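Local coordinates for Rho-related gtp-binding protein RHOD (Homo sapiens, PDB 2J1L), which belongs to the Rho branch of the Ras-like small GTP-binding proteins and holds guanosine-5'-diphosphate in its nucleotide pocket, at residues Q174-A177 and R178-G181; E187-A190 and R191-D194. All blocks are in the same frame, centred on the assembly; numbering follows the deposited sequence.

Contact 1. Residues Q174-A177 and R178-G181; sequences QEMA and RSVG
The carbonyl oxygen E175 O receives the backbone N-H of S179 at 2.9 Å. One residue earlier, Q174 O takes R178 N at 3.0 Å, and together these two bonds form the last regular turn of helix 170-179. The side chains of the same turn add a charged link on its outer surface. E175 bends at its second torsion, which swings the carboxylate round to R178, and OE1 meets NH1 at 2.9 Å in a salt bridge. The fit is imperfect: the N-H points off line (121°), making the hydrogen bond weak, and the carboxylate and guanidinium planes stand 72° apart. R178 itself runs back along the helix, bent at its third torsion. Q174 O lies over one face of its guanidinium, while NH2 rests 3.7 Å from Q174 CG. Beyond CG the Q174 chain leads away from the guanidinium, and NE2 makes a weak hydrogen bond to Y170 OH.

Beyond this turn the helix ends in a Schellman motif, with G181 as the C-prime residue. G181 N bonds to R178 O at 3.1 Å, and the positive phi of G181 turns the chain so that A182 N reaches back to A177 O. V180 N also reaches A177 O, at 3.2 Å, but approaches from above the carbonyl plane and misses the lone pairs. The hydroxyl of S179 turns back onto the helix, since chi1 of 63° sets OG between its own backbone N and carbonyl carbon, where it donates to M176 O at 3.1 Å. On the inner side M176 and V180 meet only loosely, SD to CG2 4.5 Å. Both side chains pack instead on helix 118-135, M176 against F121 and F125, V180 against Y129.

Contact 2. Residues E187-A190 and R191-D194; sequences ECSA and RLHD. With GDP (guanosine-5'-diphosphate), chain B.
S189 and D194 form a single antiparallel hydrogen-bonded pair, S189 N giving to D194 O at 3.0 Å and D194 N to S189 O at 2.9 Å. H193 also faces S189, which makes this a G1 bulge closing the type I turn from A190 to H193; within the turn H193 N reaches A190 O only weakly. The tight part centres on the buried S189. Its hydroxyl, which chi1 of 175° carries to the side of the carbonyl carbon, faces the turn, accepts L192 N at 3.3 Å and is also hydrogen-bonded to D149 OD1. A190 is buried beside it, its methyl meeting V53 of helix 47-55. The other flank is looser: L192, H193 and D194 are exposed, and the bent R191 side chain leads away from the turn, its NH2 no nearer than 4.2 Å to GDP N2. The base is met by R191 N, which donates to GDP O6 at 3.1 Å, and by the side-chain root, R191 CB lying 3.5 Å from GDP N1; A190 N lies 2.9 Å from GDP O6. A Ser-Ala sequence whose loop backbone meets the guanine oxygen corresponds to the SAK-type loop of Ras-like proteins, here with arginine in third place.

From the N terminus, the chain reaches contact 1 first, at the C-terminal end of helix 170-179, where residues 174-181 close the final turn and send the chain toward the edge strand 184-187. Contact 2 opens as that strand ends, and its tight turn through residues 187-194 leads into helix 196-209. The two are in series, neither nested nor crossed, with centres 21 Å apart and nearest atoms about 7 Å apart, without touching. Contact 1 sets its helix end against helix 118-135 on one flank of the sheet. Contact 2 instead joins the end of the edge strand to helices 47-55 and 196-209 and to the guanine base.

Contact 1. Residues Q174-A177 and R178-G181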
loop_
_atom_site.group_PDB
_atom_site.type_symbol
_atom_site.label_atom_id
_atom_site.label_comp_id
_atom_site.label_asym_id
_atom_site.label_seq_id
_atom_site.Cartn_x
_atom_site.Cartn_y
_atom_site.Cartn_z
ATOM N N GLN A 174 0.160 1.304 12.424
ATOM C CA GLN A 174 0.916 0.138 12.861
ATOM C C GLN A 174 -0.008 -0.873 13.532
ATOM O O GLN A 174 0.057 -2.064 13.246
ATOM C CB GLN A 174 2.040 0.571 13.820
ATOM C CG GLN A 174 3.280 -0.301 13.762
ATOM C CD GLN A 174 4.553 0.518 13.739
ATOM O OE1 GLN A 174 4.865 1.226 14.700
ATOM N NE2 GLN A 174 5.297 0.433 12.635
ATOM N N GLU A 175 -0.865 -0.378 14.421
ATOM C CA GLU A 175 -1.907 -1.194 15.048
ATOM C C GLU A 175 -2.771 -1.949 14.024
ATOM O O GLU A 175 -2.972 -3.153 14.143
ATOM C CB GLU A 175 -2.825 -0.326 15.922
ATOM C CG GLU A 175 -2.183 0.324 17.154
ATOM C CD GLU A 175 -1.440 -0.668 18.061
ATOM O OE1 GLU A 175 -0.244 -0.942 17.802
ATOM O OE2 GLU A 175 -2.044 -1.153 19.048
ATOM N N MET A 176 -3.286 -1.238 13.027
ATOM C CA MET A 176 -3.993 -1.878 11.917
ATOM C C MET A 176 -3.192 -3.036 11.342
ATOM O O MET A 176 -3.722 -4.130 11.145
ATOM C CB MET A 176 -4.248 -0.876 10.800
ATOM C CG MET A 176 -5.027 -1.431 9.587
ATOM S SD MET A 176 -6.667 -2.113 9.969
ATOM C CE MET A 176 -7.259 -1.037 11.280
ATOM N N ALA A 177 -1.917 -2.789 11.073
ATOM C CA ALA A 177 -1.036 -3.810 10.524
ATOM C C ALA A 177 -1.000 -5.058 11.403
ATOM O O ALA A 177 -1.137 -6.186 10.894
ATOM C CB ALA A 177 0.383 -3.250 10.324
ATOM N N ARG A 178 -0.812 -4.867 12.708
ATOM C CA ARG A 178 -0.833 -5.996 13.625
ATOM C C ARG A 178 -2.169 -6.736 13.564
ATOM O O ARG A 178 -2.181 -7.964 13.498
ATOM C CB ARG A 178 -0.497 -5.590 15.076
ATOM C CG ARG A 178 0.989 -5.328 15.284
ATOM C CD ARG A 178 1.421 -5.310 16.759
ATOM N NE ARG A 178 1.563 -3.953 17.326
ATOM C CZ ARG A 178 2.475 -3.037 16.954
ATOM N NH1 ARG A 178 2.506 -1.848 17.562
ATOM N NH2 ARG A 178 3.353 -3.283 15.977
ATOM N N SER A 179 -3.285 -6.013 13.536
ATOM C CA SER A 179 -4.578 -6.694 13.645
ATOM C C SER A 179 -4.975 -7.385 12.347
ATOM O O SER A 179 -5.959 -8.120 12.298
ATOM C CB SER A 179 -5.684 -5.768 14.163
ATOM O OG SER A 179 -5.914 -4.704 13.282
ATOM N N VAL A 180 -4.180 -7.195 11.312
ATOM C CA VAL A 180 -4.439 -7.839 10.043
ATOM C C VAL A 180 -3.331 -8.841 9.644
ATOM O O VAL A 180 -3.346 -9.412 8.547
ATOM C CB VAL A 180 -4.676 -6.743 8.993
ATOM C CG1 VAL A 180 -4.103 -7.116 7.633
ATOM C CG2 VAL A 180 -6.148 -6.436 8.924
ATOM N N GLY A 181 -2.399 -9.082 10.563
ATOM C CA GLY A 181 -1.305 -10.024 10.337
ATOM C C GLY A 181 -0.330 -9.576 9.265
ATOM O O GLY A 181 0.309 -10.408 8.623
#

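Contact 2. Residues E187-A190 and R191-D194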
loop_
_atom_site.group_PDB
_atom_site.type_symbol
_atom_site.label_atom_id
_atom_site.label_comp_id
_atom_site.label_asym_id
_atom_site.label_seq_id
_atom_site.Cartn_x
_atom_site.Cartn_y
_atom_site.Cartn_z
ATOM N N GLU A 187 4.501 4.066 5.046
ATOM C CA GLU A 187 3.801 5.271 4.628
ATOM C C GLU A 187 4.590 5.986 3.564
ATOM O O GLU A 187 5.836 5.953 3.564
ATOM C CB GLU A 187 3.711 6.232 5.781
ATOM C CG GLU A 187 2.771 5.813 6.824
ATOM C CD GLU A 187 2.672 6.851 7.923
ATOM O OE1 GLU A 187 3.532 7.755 7.982
ATOM O OE2 GLU A 187 1.721 6.756 8.720
ATOM N N CYS A 188 3.866 6.692 2.706
ATOM C CA CYS A 188 4.487 7.437 1.634
ATOM C C CYS A 188 3.553 8.516 1.148
ATOM O O CYS A 188 2.360 8.501 1.448
ATOM C CB CYS A 188 4.779 6.497 0.488
ATOM S SG CYS A 188 3.282 5.706 -0.081
ATOM N N SER A 189 4.125 9.453 0.404
ATOM C CA SER A 189 3.371 10.431 -0.345
ATOM C C SER A 189 3.841 10.349 -1.783
ATOM O O SER A 189 5.004 10.624 -2.064
ATOM C CB SER A 189 3.616 11.844 0.197
ATOM O OG SER A 189 2.971 12.819 -0.620
ATOM N N ALA A 190 2.958 9.956 -2.692
ATOM C CA ALA A 190 3.303 9.937 -4.099
ATOM C C ALA A 190 3.480 11.367 -4.604
ATOM O O ALA A 190 4.272 11.625 -5.506
ATOM C CB ALA A 190 2.240 9.215 -4.887
ATOM N N ARG A 191 2.761 12.307 -3.997
ATOM C CA ARG A 191 2.841 13.708 -4.394
ATOM C C ARG A 191 4.229 14.310 -4.179
ATOM O O ARG A 191 4.710 15.044 -5.031
ATOM C CB ARG A 191 1.801 14.536 -3.628
ATOM C CG ARG A 191 1.827 16.034 -3.946
ATOM C CD ARG A 191 1.384 16.294 -5.386
ATOM N NE ARG A 191 -0.064 16.098 -5.526
ATOM C CZ ARG A 191 -0.964 17.072 -5.677
ATOM N NH1 ARG A 191 -0.592 18.351 -5.741
ATOM N NH2 ARG A 191 -2.255 16.757 -5.779
ATOM N N LEU A 192 4.853 14.019 -3.039
ATOM C CA LEU A 192 6.169 14.564 -2.713
ATOM C C LEU A 192 7.290 13.580 -3.013
ATOM O O LEU A 192 8.403 13.760 -2.533
ATOM C CB LEU A 192 6.227 14.925 -1.228
ATOM C CG LEU A 192 5.153 15.869 -0.673
ATOM C CD1 LEU A 192 5.320 16.043 0.839
ATOM C CD2 LEU A 192 5.184 17.221 -1.390
ATOM N N HIS A 193 6.998 12.537 -3.788
ATOM C CA HIS A 193 7.930 11.418 -3.973
ATOM C C HIS A 193 8.604 11.051 -2.651
ATOM O O HIS A 193 9.819 10.892 -2.580
ATOM C CB HIS A 193 9.020 11.755 -4.995
ATOM C CG HIS A 193 8.515 12.080 -6.371
ATOM N ND1 HIS A 193 7.417 12.886 -6.600
ATOM C CD2 HIS A 193 9.007 11.756 -7.595
ATOM C CE1 HIS A 193 7.233 13.015 -7.904
ATOM N NE2 HIS A 193 8.187 12.343 -8.529
ATOM N N ASP A 194 7.814 10.928 -1.599
ATOM C CA ASP A 194 8.349 10.677 -0.271
ATOM C C ASP A 194 8.151 9.207 0.103
ATOM O O ASP A 194 7.035 8.751 0.310
ATOM C CB ASP A 194 7.661 11.614 0.734
ATOM C CG ASP A 194 8.153 11.432 2.171
ATOM O OD1 ASP A 194 9.233 10.840 2.392
ATOM O OD2 ASP A 194 7.446 11.910 3.088
HETATM P PB GDP B . -6.569 5.011 -6.919
HETATM O O1B GDP B . -5.572 4.648 -7.972
HETATM O O2B GDP B . -6.456 4.141 -5.707
HETATM O O3B GDP B . -7.958 4.900 -7.498
HETATM O O3A GDP B . -6.264 6.506 -6.453
HETATM P PA GDP B . -5.473 7.474 -7.489
HETATM O O1A GDP B . -4.012 7.122 -7.637
HETATM O O2A GDP B . -6.131 7.368 -8.840
HETATM O "O5'" GDP B . -5.609 8.933 -6.805
HETATM C "C5'" GDP B . -6.851 9.401 -6.298
HETATM C "C4'" GDP B . -6.776 10.884 -5.984
HETATM O "O4'" GDP B . -5.842 11.200 -4.935
HETATM C "C3'" GDP B . -6.277 11.662 -7.203
HETATM O "O3'" GDP B . -6.744 13.023 -7.155
HETATM C "C2'" GDP B . -4.794 11.706 -7.013
HETATM O "O2'" GDP B . -4.183 12.799 -7.677
HETATM C "C1'" GDP B . -4.734 11.919 -5.527
HETATM N N9 GDP B . -3.459 11.447 -4.986
HETATM C C8 GDP B . -2.806 10.298 -5.247
HETATM N N7 GDP B . -1.671 10.226 -4.492
HETATM C C5 GDP B . -1.604 11.342 -3.754
HETATM C C6 GDP B . -0.683 11.890 -2.760
HETATM O O6 GDP B . 0.365 11.272 -2.409
HETATM N N1 GDP B . -1.008 13.079 -2.244
HETATM C C2 GDP B . -2.114 13.767 -2.598
HETATM N N2 GDP B . -2.353 14.969 -2.023
HETATM N N3 GDP B . -3.009 13.327 -3.501
HETATM C C4 GDP B . -2.787 12.138 -4.085
#